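PDB 3QR0: phospholipase C-beta (PLC-beta) from Sepia officinalis, which belongs to the phospholipase C-beta family and joins a PH domain, EF-hand modules, a TIM barrel formed by X and Y regions, and a C2 domain. Local coordinates for residues Ala323-Thr328 with Ser620-Lys625; Ile587-Gly592 with Cys608-Val613; Lys634-Phe639 with Val711-Leu716. All blocks are in the same frame, centred on the assembly; numbering follows the deposited sequence.

Interaction 1 of 3, residues Ala323-Thr328 with Ser620-Lys625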
ATOM      1  N   ALA A 323      14.657   8.225   1.191  1.00 26.83           N
ATOM      2  CA  ALA A 323      15.575   7.744   0.160  1.00 26.45           C
ATOM      3  C   ALA A 323      16.202   8.908  -0.599  1.00 26.18           C
ATOM      4  O   ALA A 323      15.633  10.000  -0.677  1.00 26.11           O
ATOM      5  CB  ALA A 323      14.859   6.808  -0.807  1.00 25.80           C
ATOM      6  N   ASN A 324      17.389   8.661  -1.140  1.00 25.93           N
ATOM      7  CA  ASN A 324      18.048   9.599  -2.032  1.00 26.13           C
ATOM      8  C   ASN A 324      17.249   9.691  -3.327  1.00 25.57           C
ATOM      9  O   ASN A 324      17.218   8.735  -4.110  1.00 25.20           O
ATOM     10  CB  ASN A 324      19.480   9.122  -2.303  1.00 26.52           C
ATOM     11  CG  ASN A 324      20.220   9.985  -3.313  1.00 27.46           C
ATOM     12  OD1 ASN A 324      19.775  11.065  -3.686  1.00 26.21           O
ATOM     13  ND2 ASN A 324      21.377   9.499  -3.751  1.00 29.43           N
ATOM     14  N   MET A 325      16.604  10.837  -3.538  1.00 25.21           N
ATOM     15  CA  MET A 325      15.774  11.072  -4.719  1.00 25.05           C
ATOM     16  C   MET A 325      16.513  11.844  -5.812  1.00 25.27           C
ATOM     17  O   MET A 325      15.893  12.335  -6.760  1.00 25.28           O
ATOM     18  CB  MET A 325      14.508  11.844  -4.321  1.00 24.91           C
ATOM     19  CG  MET A 325      13.658  11.151  -3.255  1.00 24.87           C
ATOM     20  SD  MET A 325      13.228   9.452  -3.699  1.00 25.62           S
ATOM     21  CE  MET A 325      12.184   9.716  -5.128  1.00 24.03           C
ATOM     22  N   LYS A 326      17.833  11.943  -5.689  1.00 25.68           N
ATOM     23  CA  LYS A 326      18.635  12.757  -6.601  1.00 26.21           C
ATOM     24  C   LYS A 326      19.578  11.925  -7.479  1.00 26.06           C
ATOM     25  O   LYS A 326      20.670  12.366  -7.822  1.00 26.04           O
ATOM     26  CB  LYS A 326      19.408  13.808  -5.799  1.00 27.12           C
ATOM     27  CG  LYS A 326      18.507  14.720  -4.969  1.00 28.04           C
ATOM     28  CD  LYS A 326      19.318  15.698  -4.129  1.00 30.58           C
ATOM     29  CE  LYS A 326      18.410  16.582  -3.287  1.00 31.76           C
ATOM     30  NZ  LYS A 326      19.121  17.794  -2.780  1.00 33.37           N
ATOM     31  N   LEU A 327      19.137  10.727  -7.859  1.00 25.37           N
ATOM     32  CA  LEU A 327      19.832   9.934  -8.869  1.00 25.28           C
ATOM     33  C   LEU A 327      18.981   9.873 -10.136  1.00 24.88           C
ATOM     34  O   LEU A 327      17.810  10.250 -10.123  1.00 23.82           O
ATOM     35  CB  LEU A 327      20.121   8.528  -8.337  1.00 25.35           C
ATOM     36  CG  LEU A 327      21.031   8.500  -7.097  1.00 26.50           C
ATOM     37  CD1 LEU A 327      21.169   7.090  -6.556  1.00 28.41           C
ATOM     38  CD2 LEU A 327      22.403   9.100  -7.412  1.00 27.48           C
ATOM     39  N   THR A 328      19.580   9.412 -11.231  1.00 24.87           N
ATOM     40  CA  THR A 328      18.870   9.256 -12.496  1.00 25.10           C
ATOM     41  C   THR A 328      17.571   8.442 -12.334  1.00 23.97           C
ATOM     42  O   THR A 328      17.528   7.508 -11.537  1.00 23.28           O
ATOM     43  CB  THR A 328      19.770   8.580 -13.550  1.00 25.37           C
ATOM     44  OG1 THR A 328      19.020   8.348 -14.747  1.00 26.23           O
ATOM     45  CG2 THR A 328      20.315   7.239 -13.034  1.00 25.91           C
ATOM     46  N   SER A 620       5.644   7.543  -1.910  1.00 22.33           N
ATOM     47  CA  SER A 620       5.970   8.436  -3.027  1.00 21.91           C
ATOM     48  C   SER A 620       5.798   7.776  -4.395  1.00 21.34           C
ATOM     49  O   SER A 620       5.737   8.463  -5.414  1.00 21.09           O
ATOM     50  CB  SER A 620       7.414   8.904  -2.901  1.00 21.90           C
ATOM     51  OG  SER A 620       8.303   7.800  -2.991  1.00 22.36           O
ATOM     52  N   GLY A 621       5.758   6.445  -4.411  1.00 20.81           N
ATOM     53  CA  GLY A 621       5.726   5.686  -5.655  1.00 20.59           C
ATOM     54  C   GLY A 621       7.104   5.453  -6.255  1.00 20.52           C
ATOM     55  O   GLY A 621       7.206   4.935  -7.364  1.00 20.42           O
ATOM     56  N   TYR A 622       8.155   5.834  -5.524  1.00 20.36           N
ATOM     57  CA  TYR A 622       9.544   5.625  -5.945  1.00 20.37           C
ATOM     58  C   TYR A 622      10.333   4.884  -4.876  1.00 20.40           C
ATOM     59  O   TYR A 622      10.321   5.279  -3.715  1.00 20.73           O
ATOM     60  CB  TYR A 622      10.223   6.969  -6.220  1.00 20.69           C
ATOM     61  CG  TYR A 622       9.806   7.579  -7.525  1.00 20.95           C
ATOM     62  CD1 TYR A 622       8.588   8.243  -7.649  1.00 20.97           C
ATOM     63  CD2 TYR A 622      10.624   7.484  -8.648  1.00 21.21           C
ATOM     64  CE1 TYR A 622       8.200   8.795  -8.864  1.00 20.60           C
ATOM     65  CE2 TYR A 622      10.247   8.021  -9.850  1.00 20.96           C
ATOM     66  CZ  TYR A 622       9.036   8.678  -9.957  1.00 21.40           C
ATOM     67  OH  TYR A 622       8.668   9.209 -11.165  1.00 21.09           O
ATOM     68  N   LEU A 623      11.025   3.817  -5.279  1.00 20.20           N
ATOM     69  CA  LEU A 623      11.944   3.096  -4.407  1.00 20.41           C
ATOM     70  C   LEU A 623      13.299   3.021  -5.102  1.00 20.89           C
ATOM     71  O   LEU A 623      13.380   2.640  -6.273  1.00 20.81           O
ATOM     72  CB  LEU A 623      11.437   1.684  -4.129  1.00 20.20           C
ATOM     73  CG  LEU A 623      10.126   1.561  -3.352  1.00 20.25           C
ATOM     74  CD1 LEU A 623       9.580   0.132  -3.425  1.00 20.33           C
ATOM     75  CD2 LEU A 623      10.327   1.993  -1.914  1.00 21.18           C
ATOM     76  N   LEU A 624      14.355   3.385  -4.383  1.00 21.18           N
ATOM     77  CA  LEU A 624      15.703   3.347  -4.935  1.00 21.97           C
ATOM     78  C   LEU A 624      16.154   1.898  -5.080  1.00 22.20           C
ATOM     79  O   LEU A 624      16.058   1.125  -4.125  1.00 22.71           O
ATOM     80  CB  LEU A 624      16.668   4.114  -4.020  1.00 22.37           C
ATOM     81  CG  LEU A 624      18.104   4.288  -4.521  1.00 23.04           C
ATOM     82  CD1 LEU A 624      18.100   5.096  -5.812  1.00 23.22           C
ATOM     83  CD2 LEU A 624      18.980   4.956  -3.460  1.00 23.83           C
ATOM     84  N   LYS A 625      16.638   1.524  -6.262  1.00 22.58           N
ATOM     85  CA  LYS A 625      17.170   0.176  -6.469  1.00 23.07           C
ATOM     86  C   LYS A 625      18.417  -0.071  -5.595  1.00 23.66           C
ATOM     87  O   LYS A 625      19.147   0.865  -5.259  1.00 23.38           O
ATOM     88  CB  LYS A 625      17.499  -0.067  -7.951  1.00 23.45           C
ATOM     89  CG  LYS A 625      16.265  -0.101  -8.864  1.00 23.74           C
ATOM     90  CD  LYS A 625      16.564  -0.705 -10.241  1.00 25.16           C
ATOM     91  CE  LYS A 625      16.965   0.338 -11.245  1.00 25.55           C
ATOM     92  NZ  LYS A 625      17.450  -0.241 -12.529  1.00 24.19           N
TER

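Interaction 2 of 3, residues Ile587-Gly592 with Cys608-Val613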
ATOM      1  N   ILE A 587       9.708 -10.629 -10.597  1.00 21.57           N
ATOM      2  CA  ILE A 587      10.302 -11.258 -11.783  1.00 22.06           C
ATOM      3  C   ILE A 587      11.103 -10.230 -12.585  1.00 22.18           C
ATOM      4  O   ILE A 587      12.214 -10.508 -13.036  1.00 22.51           O
ATOM      5  CB  ILE A 587       9.234 -11.898 -12.710  1.00 22.24           C
ATOM      6  CG1 ILE A 587       8.585 -13.112 -12.035  1.00 23.06           C
ATOM      7  CG2 ILE A 587       9.872 -12.337 -14.041  1.00 22.10           C
ATOM      8  CD1 ILE A 587       7.316 -13.599 -12.730  1.00 23.92           C
ATOM      9  N   TYR A 588      10.527  -9.038 -12.748  1.00 21.72           N
ATOM     10  CA  TYR A 588      11.118  -7.992 -13.571  1.00 21.44           C
ATOM     11  C   TYR A 588      11.933  -6.983 -12.757  1.00 21.27           C
ATOM     12  O   TYR A 588      12.935  -6.463 -13.253  1.00 21.24           O
ATOM     13  CB  TYR A 588      10.024  -7.331 -14.421  1.00 21.45           C
ATOM     14  CG  TYR A 588       9.321  -8.378 -15.261  1.00 21.51           C
ATOM     15  CD1 TYR A 588       9.931  -8.903 -16.393  1.00 22.14           C
ATOM     16  CD2 TYR A 588       8.093  -8.904 -14.876  1.00 21.36           C
ATOM     17  CE1 TYR A 588       9.322  -9.890 -17.145  1.00 22.67           C
ATOM     18  CE2 TYR A 588       7.476  -9.894 -15.623  1.00 21.90           C
ATOM     19  CZ  TYR A 588       8.099 -10.379 -16.757  1.00 22.14           C
ATOM     20  OH  TYR A 588       7.503 -11.359 -17.507  1.00 23.52           O
ATOM     21  N   TRP A 589      11.531  -6.725 -11.513  1.00 20.89           N
ATOM     22  CA  TRP A 589      12.351  -5.899 -10.616  1.00 21.15           C
ATOM     23  C   TRP A 589      13.729  -6.523 -10.380  1.00 21.62           C
ATOM     24  O   TRP A 589      14.705  -5.798 -10.149  1.00 21.86           O
ATOM     25  CB  TRP A 589      11.675  -5.680  -9.259  1.00 20.80           C
ATOM     26  CG  TRP A 589      10.479  -4.800  -9.288  1.00 20.32           C
ATOM     27  CD1 TRP A 589      10.217  -3.781 -10.161  1.00 20.78           C
ATOM     28  CD2 TRP A 589       9.390  -4.827  -8.366  1.00 21.48           C
ATOM     29  NE1 TRP A 589       9.017  -3.186  -9.851  1.00 20.09           N
ATOM     30  CE2 TRP A 589       8.489  -3.806  -8.751  1.00 20.73           C
ATOM     31  CE3 TRP A 589       9.083  -5.614  -7.254  1.00 21.59           C
ATOM     32  CZ2 TRP A 589       7.310  -3.559  -8.065  1.00 21.32           C
ATOM     33  CZ3 TRP A 589       7.906  -5.364  -6.572  1.00 21.88           C
ATOM     34  CH2 TRP A 589       7.038  -4.345  -6.979  1.00 21.87           C
ATOM     35  N   ASN A 590      13.801  -7.855 -10.439  1.00 21.81           N
ATOM     36  CA  ASN A 590      15.075  -8.577 -10.303  1.00 22.41           C
ATOM     37  C   ASN A 590      16.067  -8.260 -11.428  1.00 22.65           C
ATOM     38  O   ASN A 590      17.270  -8.388 -11.233  1.00 23.27           O
ATOM     39  CB  ASN A 590      14.851 -10.097 -10.263  1.00 22.49           C
ATOM     40  CG  ASN A 590      14.128 -10.563  -9.007  1.00 22.86           C
ATOM     41  OD1 ASN A 590      14.190  -9.922  -7.951  1.00 23.69           O
ATOM     42  ND2 ASN A 590      13.434 -11.695  -9.119  1.00 22.59           N
ATOM     43  N   ALA A 591      15.558  -7.865 -12.594  1.00 22.67           N
ATOM     44  CA  ALA A 591      16.395  -7.445 -13.723  1.00 23.07           C
ATOM     45  C   ALA A 591      16.581  -5.918 -13.777  1.00 23.11           C
ATOM     46  O   ALA A 591      17.157  -5.389 -14.733  1.00 23.44           O
ATOM     47  CB  ALA A 591      15.796  -7.940 -15.028  1.00 23.38           C
ATOM     48  N   GLY A 592      16.095  -5.219 -12.751  1.00 22.26           N
ATOM     49  CA  GLY A 592      16.239  -3.767 -12.657  1.00 21.98           C
ATOM     50  C   GLY A 592      15.230  -2.963 -13.460  1.00 21.69           C
ATOM     51  O   GLY A 592      15.418  -1.756 -13.620  1.00 21.31           O
ATOM     52  N   CYS A 608      -1.203  -7.178  -4.133  1.00 22.22           N
ATOM     53  CA  CYS A 608      -0.965  -7.180  -2.688  1.00 22.86           C
ATOM     54  C   CYS A 608       0.490  -6.839  -2.349  1.00 22.30           C
ATOM     55  O   CYS A 608       0.746  -6.014  -1.473  1.00 22.34           O
ATOM     56  CB  CYS A 608      -1.343  -8.533  -2.082  1.00 23.28           C
ATOM     57  SG  CYS A 608      -3.113  -8.878  -2.120  1.00 27.63           S
ATOM     58  N   VAL A 609       1.428  -7.453  -3.066  1.00 21.88           N
ATOM     59  CA  VAL A 609       2.860  -7.211  -2.865  1.00 21.51           C
ATOM     60  C   VAL A 609       3.265  -5.809  -3.329  1.00 21.11           C
ATOM     61  O   VAL A 609       4.017  -5.112  -2.644  1.00 20.59           O
ATOM     62  CB  VAL A 609       3.719  -8.266  -3.608  1.00 22.02           C
ATOM     63  CG1 VAL A 609       5.184  -7.900  -3.579  1.00 21.55           C
ATOM     64  CG2 VAL A 609       3.504  -9.649  -2.994  1.00 22.46           C
ATOM     65  N   ASN A 610       2.753  -5.401  -4.483  1.00 20.57           N
ATOM     66  CA  ASN A 610       3.059  -4.091  -5.042  1.00 20.38           C
ATOM     67  C   ASN A 610       2.683  -2.960  -4.088  1.00 20.24           C
ATOM     68  O   ASN A 610       3.504  -2.095  -3.785  1.00 20.22           O
ATOM     69  CB  ASN A 610       2.338  -3.906  -6.376  1.00 20.39           C
ATOM     70  CG  ASN A 610       2.769  -2.647  -7.100  1.00 20.60           C
ATOM     71  OD1 ASN A 610       3.885  -2.563  -7.616  1.00 20.23           O
ATOM     72  ND2 ASN A 610       1.883  -1.658  -7.143  1.00 19.31           N
ATOM     73  N   LEU A 611       1.447  -2.983  -3.599  1.00 20.09           N
ATOM     74  CA  LEU A 611       0.980  -1.945  -2.686  1.00 20.65           C
ATOM     75  C   LEU A 611       1.736  -1.996  -1.359  1.00 20.83           C
ATOM     76  O   LEU A 611       2.043  -0.954  -0.778  1.00 20.86           O
ATOM     77  CB  LEU A 611      -0.526  -2.056  -2.462  1.00 20.59           C
ATOM     78  CG  LEU A 611      -1.352  -1.839  -3.735  1.00 21.61           C
ATOM     79  CD1 LEU A 611      -2.826  -2.097  -3.459  1.00 22.17           C
ATOM     80  CD2 LEU A 611      -1.136  -0.450  -4.287  1.00 22.25           C
ATOM     81  N   GLY A 612       2.066  -3.205  -0.909  1.00 20.85           N
ATOM     82  CA  GLY A 612       2.888  -3.396   0.277  1.00 21.08           C
ATOM     83  C   GLY A 612       4.259  -2.742   0.227  1.00 21.48           C
ATOM     84  O   GLY A 612       4.656  -2.063   1.182  1.00 21.92           O
ATOM     85  N   VAL A 613       4.986  -2.931  -0.871  1.00 21.43           N
ATOM     86  CA  VAL A 613       6.352  -2.412  -0.962  1.00 21.68           C
ATOM     87  C   VAL A 613       6.388  -0.909  -1.214  1.00 21.54           C
ATOM     88  O   VAL A 613       7.256  -0.214  -0.679  1.00 21.11           O
ATOM     89  CB  VAL A 613       7.226  -3.158  -2.018  1.00 22.07           C
ATOM     90  CG1 VAL A 613       7.235  -4.676  -1.741  1.00 21.67           C
ATOM     91  CG2 VAL A 613       6.770  -2.875  -3.427  1.00 22.06           C
TER

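Interaction 3 of 3, residues Lys634-Phe639 with Val711-Leu716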
ATOM      1  N   LYS A 634      29.603  -3.598 -12.384  1.00 36.79           N
ATOM      2  CA  LYS A 634      29.232  -4.917 -11.856  1.00 36.40           C
ATOM      3  C   LYS A 634      28.307  -5.673 -12.815  1.00 35.47           C
ATOM      4  O   LYS A 634      27.374  -5.092 -13.373  1.00 35.30           O
ATOM      5  CB  LYS A 634      28.556  -4.774 -10.486  1.00 36.06           C
ATOM      6  CG  LYS A 634      28.695  -6.012  -9.596  1.00 37.24           C
ATOM      7  CD  LYS A 634      27.854  -5.902  -8.331  1.00 37.88           C
ATOM      8  CE  LYS A 634      28.395  -6.783  -7.206  1.00 38.91           C
ATOM      9  NZ  LYS A 634      28.602  -8.201  -7.619  1.00 39.75           N
ATOM     10  N   ARG A 635      28.585  -6.959 -13.009  1.00 34.78           N
ATOM     11  CA  ARG A 635      27.705  -7.851 -13.756  1.00 34.12           C
ATOM     12  C   ARG A 635      26.905  -8.673 -12.757  1.00 33.27           C
ATOM     13  O   ARG A 635      27.470  -9.189 -11.793  1.00 33.10           O
ATOM     14  CB  ARG A 635      28.507  -8.783 -14.669  1.00 34.75           C
ATOM     15  CG  ARG A 635      29.207  -8.080 -15.820  1.00 35.04           C
ATOM     16  CD  ARG A 635      28.232  -7.691 -16.927  1.00 34.11           C
ATOM     17  NE  ARG A 635      27.977  -8.782 -17.864  1.00 33.54           N
ATOM     18  CZ  ARG A 635      27.191  -8.692 -18.935  1.00 33.63           C
ATOM     19  NH1 ARG A 635      26.557  -7.562 -19.220  1.00 33.13           N
ATOM     20  NH2 ARG A 635      27.031  -9.745 -19.728  1.00 34.23           N
ATOM     21  N   PHE A 636      25.597  -8.780 -12.988  1.00 32.15           N
ATOM     22  CA  PHE A 636      24.700  -9.498 -12.081  1.00 31.26           C
ATOM     23  C   PHE A 636      23.703 -10.367 -12.851  1.00 30.82           C
ATOM     24  O   PHE A 636      22.949  -9.867 -13.682  1.00 30.16           O
ATOM     25  CB  PHE A 636      23.946  -8.511 -11.191  1.00 30.38           C
ATOM     26  CG  PHE A 636      22.869  -9.149 -10.357  1.00 29.88           C
ATOM     27  CD1 PHE A 636      23.189 -10.124  -9.422  1.00 29.75           C
ATOM     28  CD2 PHE A 636      21.538  -8.785 -10.512  1.00 28.84           C
ATOM     29  CE1 PHE A 636      22.202 -10.720  -8.648  1.00 29.12           C
ATOM     30  CE2 PHE A 636      20.543  -9.376  -9.742  1.00 28.88           C
ATOM     31  CZ  PHE A 636      20.882 -10.351  -8.806  1.00 29.07           C
ATOM     32  N   ASP A 637      23.725 -11.668 -12.567  1.00 30.62           N
ATOM     33  CA  ASP A 637      22.777 -12.616 -13.134  1.00 30.31           C
ATOM     34  C   ASP A 637      21.688 -12.879 -12.086  1.00 29.51           C
ATOM     35  O   ASP A 637      21.951 -13.529 -11.073  1.00 29.13           O
ATOM     36  CB  ASP A 637      23.502 -13.914 -13.521  1.00 31.12           C
ATOM     37  CG  ASP A 637      22.578 -14.954 -14.137  1.00 31.56           C
ATOM     38  OD1 ASP A 637      21.360 -14.700 -14.268  1.00 31.05           O
ATOM     39  OD2 ASP A 637      23.082 -16.040 -14.501  1.00 33.40           O
ATOM     40  N   PRO A 638      20.466 -12.358 -12.314  1.00 28.82           N
ATOM     41  CA  PRO A 638      19.381 -12.579 -11.358  1.00 28.37           C
ATOM     42  C   PRO A 638      18.926 -14.033 -11.219  1.00 28.58           C
ATOM     43  O   PRO A 638      18.158 -14.334 -10.316  1.00 28.17           O
ATOM     44  CB  PRO A 638      18.239 -11.714 -11.909  1.00 27.91           C
ATOM     45  CG  PRO A 638      18.568 -11.488 -13.318  1.00 28.29           C
ATOM     46  CD  PRO A 638      20.052 -11.434 -13.385  1.00 28.68           C
ATOM     47  N   PHE A 639      19.398 -14.920 -12.095  1.00 29.34           N
ATOM     48  CA  PHE A 639      19.133 -16.352 -11.954  1.00 29.85           C
ATOM     49  C   PHE A 639      20.202 -17.089 -11.144  1.00 30.74           C
ATOM     50  O   PHE A 639      20.169 -18.315 -11.054  1.00 31.10           O
ATOM     51  CB  PHE A 639      18.980 -16.999 -13.331  1.00 30.06           C
ATOM     52  CG  PHE A 639      17.783 -16.518 -14.079  1.00 29.38           C
ATOM     53  CD1 PHE A 639      16.520 -17.021 -13.783  1.00 29.02           C
ATOM     54  CD2 PHE A 639      17.904 -15.552 -15.066  1.00 28.60           C
ATOM     55  CE1 PHE A 639      15.411 -16.581 -14.464  1.00 28.15           C
ATOM     56  CE2 PHE A 639      16.798 -15.104 -15.751  1.00 28.20           C
ATOM     57  CZ  PHE A 639      15.546 -15.618 -15.452  1.00 28.31           C
ATOM     58  N   VAL A 711      18.883 -16.770   2.106  1.00 28.94           N
ATOM     59  CA  VAL A 711      18.362 -15.744   1.214  1.00 27.80           C
ATOM     60  C   VAL A 711      19.548 -15.085   0.517  1.00 27.80           C
ATOM     61  O   VAL A 711      20.274 -14.295   1.126  1.00 27.32           O
ATOM     62  CB  VAL A 711      17.547 -14.691   1.983  1.00 27.47           C
ATOM     63  CG1 VAL A 711      16.928 -13.686   1.011  1.00 25.89           C
ATOM     64  CG2 VAL A 711      16.474 -15.370   2.833  1.00 26.84           C
ATOM     65  N   VAL A 712      19.744 -15.425  -0.757  1.00 27.73           N
ATOM     66  CA  VAL A 712      20.873 -14.917  -1.537  1.00 27.99           C
ATOM     67  C   VAL A 712      20.910 -13.389  -1.654  1.00 27.72           C
ATOM     68  O   VAL A 712      21.970 -12.788  -1.488  1.00 28.39           O
ATOM     69  CB  VAL A 712      20.902 -15.538  -2.951  1.00 28.26           C
ATOM     70  CG1 VAL A 712      21.823 -14.738  -3.873  1.00 28.15           C
ATOM     71  CG2 VAL A 712      21.340 -16.998  -2.877  1.00 28.80           C
ATOM     72  N   LEU A 713      19.763 -12.769  -1.932  1.00 27.11           N
ATOM     73  CA  LEU A 713      19.696 -11.316  -2.135  1.00 26.73           C
ATOM     74  C   LEU A 713      18.575 -10.688  -1.305  1.00 25.85           C
ATOM     75  O   LEU A 713      17.489 -10.404  -1.816  1.00 25.41           O
ATOM     76  CB  LEU A 713      19.520 -10.991  -3.628  1.00 26.81           C
ATOM     77  CG  LEU A 713      20.383  -9.845  -4.167  1.00 27.32           C
ATOM     78  CD1 LEU A 713      20.196  -8.574  -3.361  1.00 26.61           C
ATOM     79  CD2 LEU A 713      21.849 -10.252  -4.201  1.00 28.37           C
ATOM     80  N   PRO A 714      18.836 -10.465  -0.009  1.00 25.69           N
ATOM     81  CA  PRO A 714      17.813  -9.923   0.884  1.00 25.33           C
ATOM     82  C   PRO A 714      17.167  -8.607   0.419  1.00 24.83           C
ATOM     83  O   PRO A 714      15.959  -8.447   0.555  1.00 23.95           O
ATOM     84  CB  PRO A 714      18.574  -9.716   2.194  1.00 25.45           C
ATOM     85  CG  PRO A 714      19.640 -10.744   2.164  1.00 25.88           C
ATOM     86  CD  PRO A 714      20.065 -10.816   0.726  1.00 26.11           C
ATOM     87  N   ASP A 715      17.951  -7.686  -0.135  1.00 25.06           N
ATOM     88  CA  ASP A 715      17.413  -6.366  -0.492  1.00 24.98           C
ATOM     89  C   ASP A 715      16.460  -6.376  -1.690  1.00 24.04           C
ATOM     90  O   ASP A 715      15.771  -5.387  -1.920  1.00 23.86           O
ATOM     91  CB  ASP A 715      18.538  -5.346  -0.709  1.00 25.76           C
ATOM     92  CG  ASP A 715      19.219  -4.930   0.600  1.00 28.73           C
ATOM     93  OD1 ASP A 715      18.657  -5.195   1.697  1.00 31.64           O
ATOM     94  OD2 ASP A 715      20.321  -4.340   0.526  1.00 31.20           O
ATOM     95  N   LEU A 716      16.407  -7.479  -2.437  1.00 23.63           N
ATOM     96  CA  LEU A 716      15.401  -7.656  -3.492  1.00 23.19           C
ATOM     97  C   LEU A 716      14.169  -8.449  -3.016  1.00 22.99           C
ATOM     98  O   LEU A 716      13.230  -8.663  -3.787  1.00 22.89           O
ATOM     99  CB  LEU A 716      16.017  -8.359  -4.711  1.00 23.48           C
ATOM    100  CG  LEU A 716      16.978  -7.540  -5.583  1.00 23.38           C
ATOM    101  CD1 LEU A 716      17.560  -8.425  -6.674  1.00 23.40           C
ATOM    102  CD2 LEU A 716      16.286  -6.327  -6.203  1.00 23.73           C
TER

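Interaction 1 of 3, residues Ala323-Thr328 with Ser620-Lys625
Met-325 and Tyr-622 meet nearly at right angles, the thioether chain running in across the root of the aromatic side chain. The methionine's terminal methyl does the touching: Met-325 CE lies 3.5 Å from Tyr-622 CB and 4.0 Å from Tyr-622 CG. The side chain of Met-325 does not set out toward the strand, but bends at chi2 and again at chi3 (-65°) bring the methyl round. A flexible, unbranched methionine suits this place because it can fold to fit its neighbour. The tyrosine offers carbon near the backbone to the methyl, while its OH is hydrogen-bonded to Pro-411 O.

A second crossing, again close to perpendicular, joins Leu-327 and Leu-624. Each leucine gives one methyl, with Leu-327 CD1 3.7 Å from Leu-624 CD1. With CG anti to the backbone N (chi1 -174°), Leu-624 extends toward the loop and places CD1 between Leu-327 and the Asn-324 carbonyl, whose O is 4.1 Å from Leu-624 CD1.

Local turns shape the two partners. The short side chain of Asn-324 can turn OD1 to Lys-326 N, 2.9 Å away and 44° out of the carbonyl plane, an Asx turn. Ser-620 OG accepts from Tyr-622 N at 3.2 Å, an ST turn leading into strand 622-624. That strand pairs antiparallel with strand 332-334, whose Tyr-332 OH bonds to Asn-324 O and Leu-327 N.

No hydrogen bond joins these X and Y segments of the barrel directly; their contact is one of shape between apolar carbons, while the polar atoms named here find partners beside it.

Interaction 2 of 3, residues Ile587-Gly592 with Cys608-Val613
Trp-589 reaches from helix 586-589 to helix 605-613, and the far rim of its six-membered ring makes the whole contact. The nearest alpha carbons, those of Trp-589 and Asn-610, are 11.0 Å apart, a span that suits the largest of the aromatic side chains.

The polar part is an approach to the ring edge. Asn-610 OD1 lies near the indole plane, 3.6 Å from Trp-589 CZ2 and 3.7 Å from Trp-589 CH2, and the amide is turned only 23° from the ring, nearly coplanar with it. A chi1 of -172° swings the Asn-610 amide away from its own N and brings it nearer than its first bond would suggest. Its ND2 donates to Asn-335 OD1, a bond that also restrains the amide's rotation.

The apolar part comes from Val-613, whose CG2 sits obliquely 3.9 Å from Trp-589 CH2. A compact beta-branched residue can set a methyl against the ring without a long chain.

A Schellman motif closes the tryptophan's helix: Gly-592 N bonds to Trp-589 O at 3.0 Å, and the following residue's N to Tyr-588 O. Gly-592, its C-prime residue, takes the positive phi that glycine tolerates easily.

Since an indole rim carries partial positive charge on its hydrogens, Asn-610 OD1 is probably a weakly favourable neighbour, so this buried contact in the Y region combines dispersion with mild electrostatics.

Interaction 3 of 3, residues Lys634-Phe639 with Val711-Leu716
A 2.9 Å hydrogen bond from Phe-639 N to Asp-637 OD1 closes an Asx turn directly after Phe-636, whose ring meets Leu-713 and Leu-716. The turn belongs to the linker that runs from helix 627-630 toward strand 650-660, and the two leucines stand on a loop of the C2 domain, a beta sandwich. That loop carries the chain from strand 706-711 in one sheet to strand 718-725 in the other.

Aspartate suits the turn because its short side chain can turn forward to the amide two residues on; Phe-639 N approaches OD1 from above the carboxylate plane, 55° out of it. Pro-638 lies between the two residues, and its ring nitrogen stands 3.9 Å above one face of the Phe-636 ring, offset toward the rim.

A trans chi1 (172°) extends the Phe-636 ring toward the C2 loop. The ring reaches two leucines with different atoms: CE1 is 4.5 Å from Leu-713 CD2, and CE2 is 4.4 Å from Leu-716 CD1. Both methyls approach obliquely, and at such separations the packing is loose. A broad aromatic ring can span both leucines, whose branched apolar ends each offer it one methyl. Phe-628 of helix 627-630 meets the same ring edge-to-face and also touches both leucine side chains, consistent with an apolar layer between helix 627-630 and the C2 domain.

The C2 loop is held by polar bonds of its own. Asp-681 takes Val-712 N on OD1 and Leu-713 N on OD2, using one carboxylate to fix two successive amides. Further along, at the short 3-10 segment 714-716, Leu-716 N donates to Leu-713 O at 3.2 Å.

Interaction 2 comes within the chain loop that interaction 1 closes, and interaction 3 follows both in sequence. The centres of interactions 1 and 2 lie about 15 Å apart, those of interactions 2 and 3 about 14 Å, and those of interactions 1 and 3 about 19 Å. Helix 605-613 leads on to strand 622-624, and Lys-625 NZ returns to Gly-592 O, 2.8 Å away in a probable hydrogen bond. Asn-590 O in turn packs 3.5 Å from Pro-638 CB, whereas interactions 1 and 3 do not touch. Interaction 2 thus lies between a junction of the barrel's X and Y regions and the boundary with the C2 domain, giving a continuous path of contacts from one to the other.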